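Local coordinates for protein profilin II (Homo sapiens, PDB 1D1J) that binds actin and poly-L-proline, and so probably links the control of actin assembly to proline-rich partner proteins, at residues Leu123-Lys126 / Ala127-Leu130. Sequence-based numbering, arbitrary orientation.
Sequences LNKK and AYEL
The carbonyl oxygen of K125 is approached by three atoms of E129: its N donates a hydrogen bond of 2.8 Å to K125 O, while its CB and CG lie against the same oxygen, CG at 3.1 Å. These eight residues make about two turns of the C-terminal alpha-helix 120-136 of the profilin fold, which packs beside helix 4-10 on the central antiparallel sheet. The amide of E129 comes from above the carbonyl plane, 40° out of it. Two more i to i+4 bonds run alongside, A127 N to L123 O and Y128 N to N124 O, both 2.9 Å, whereas L130 N to K126 O is weak at 3.3 Å.

Residue types follow the helix faces. L123 and A127 rest on A101 of strand 99-104; the lone methyl of A127 fits a helix lying close on the sheet. L130, branched and apolar, is wedged between strand 108-114 and helix 4-10, while K126, extended until it bends at chi4 (55°), is long enough to carry NZ to a salt bridge with D13.

The remaining face is polar and meets a second subunit. The rigid Y128 ring, with CG anti to the backbone N (chi1 177°), holds its hydroxyl well off the helix, and K125 CD reaches the ring obliquely, 4.5 Å from CD2. Y128 OH bonds to OE2 of E129 of the second subunit, and E129 OE2 returns the pairing with that subunit's Y128; being a carboxylate, it also takes a salt bridge from R136 of a third. N124 suits its place because an amide can serve both sides: ND2 donates to D86, and OD1 accepts from K125 of its own chain and from K125 of the second subunit. Within the chain, K125 NZ meets N124 OD1 at 3.0 Å, above the plane of the amide carbonyl.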
loop_
_atom_site.group_PDB
_atom_site.type_symbol
_atom_site.label_atom_id
_atom_site.label_comp_id
_atom_site.label_asym_id
_atom_site.label_seq_id
_atom_site.Cartn_x
_atom_site.Cartn_y
_atom_site.Cartn_z
ATOM N N LEU A 123 -12.506 -10.745 -5.859
ATOM C CA LEU A 123 -11.435 -11.720 -5.642
ATOM C C LEU A 123 -10.081 -11.236 -6.151
ATOM O O LEU A 123 -9.045 -11.548 -5.558
ATOM C CB LEU A 123 -11.795 -13.062 -6.297
ATOM C CG LEU A 123 -13.099 -13.693 -5.803
ATOM C CD1 LEU A 123 -13.511 -14.836 -6.702
ATOM C CD2 LEU A 123 -12.961 -14.148 -4.353
ATOM N N ASN A 124 -10.104 -10.487 -7.252
ATOM C CA ASN A 124 -8.898 -9.933 -7.865
ATOM C C ASN A 124 -8.203 -9.000 -6.872
ATOM O O ASN A 124 -6.987 -9.083 -6.679
ATOM C CB ASN A 124 -9.272 -9.178 -9.149
ATOM C CG ASN A 124 -8.092 -8.486 -9.799
ATOM O OD1 ASN A 124 -7.696 -7.394 -9.402
ATOM N ND2 ASN A 124 -7.537 -9.113 -10.814
ATOM N N LYS A 125 -8.989 -8.141 -6.222
ATOM C CA LYS A 125 -8.455 -7.193 -5.252
ATOM C C LYS A 125 -8.151 -7.866 -3.917
ATOM O O LYS A 125 -7.303 -7.395 -3.155
ATOM C CB LYS A 125 -9.399 -6.002 -5.063
ATOM C CG LYS A 125 -9.614 -5.179 -6.324
ATOM C CD LYS A 125 -8.302 -4.713 -6.916
ATOM C CE LYS A 125 -8.534 -3.924 -8.191
ATOM N NZ LYS A 125 -9.108 -4.760 -9.278
ATOM N N LYS A 126 -8.835 -8.976 -3.644
ATOM C CA LYS A 126 -8.606 -9.735 -2.414
ATOM C C LYS A 126 -7.200 -10.368 -2.498
ATOM O O LYS A 126 -6.398 -10.276 -1.562
ATOM C CB LYS A 126 -9.668 -10.823 -2.275
ATOM C CG LYS A 126 -9.617 -11.577 -0.976
ATOM C CD LYS A 126 -10.759 -12.576 -0.911
ATOM C CE LYS A 126 -10.810 -13.219 0.455
ATOM N NZ LYS A 126 -10.907 -12.193 1.545
ATOM N N ALA A 127 -6.915 -11.001 -3.636
ATOM C CA ALA A 127 -5.621 -11.623 -3.885
ATOM C C ALA A 127 -4.567 -10.509 -4.006
ATOM O O ALA A 127 -3.510 -10.576 -3.386
ATOM C CB ALA A 127 -5.679 -12.442 -5.164
ATOM N N TYR A 128 -4.899 -9.466 -4.774
ATOM C CA TYR A 128 -4.014 -8.321 -4.984
ATOM C C TYR A 128 -3.582 -7.697 -3.667
ATOM O O TYR A 128 -2.392 -7.466 -3.451
ATOM C CB TYR A 128 -4.696 -7.255 -5.846
ATOM C CG TYR A 128 -3.860 -6.005 -6.037
ATOM C CD1 TYR A 128 -2.788 -5.986 -6.943
ATOM C CD2 TYR A 128 -4.139 -4.839 -5.320
ATOM C CE1 TYR A 128 -2.025 -4.840 -7.130
ATOM C CE2 TYR A 128 -3.380 -3.684 -5.496
ATOM C CZ TYR A 128 -2.325 -3.692 -6.402
ATOM O OH TYR A 128 -1.577 -2.556 -6.586
ATOM N N GLU A 129 -4.544 -7.426 -2.790
ATOM C CA GLU A 129 -4.234 -6.826 -1.493
ATOM C C GLU A 129 -3.284 -7.664 -0.629
ATOM O O GLU A 129 -2.326 -7.123 -0.084
ATOM C CB GLU A 129 -5.507 -6.475 -0.705
ATOM C CG GLU A 129 -6.275 -5.248 -1.233
ATOM C CD GLU A 129 -5.446 -3.961 -1.236
ATOM O OE1 GLU A 129 -4.586 -3.783 -0.347
ATOM O OE2 GLU A 129 -5.666 -3.120 -2.130
ATOM N N LEU A 130 -3.521 -8.970 -0.516
ATOM C CA LEU A 130 -2.643 -9.809 0.300
ATOM C C LEU A 130 -1.244 -9.934 -0.302
ATOM O O LEU A 130 -0.258 -9.984 0.433
ATOM C CB LEU A 130 -3.236 -11.200 0.540
ATOM C CG LEU A 130 -2.388 -12.045 1.501
ATOM C CD1 LEU A 130 -2.235 -11.318 2.844
ATOM C CD2 LEU A 130 -3.005 -13.429 1.695
#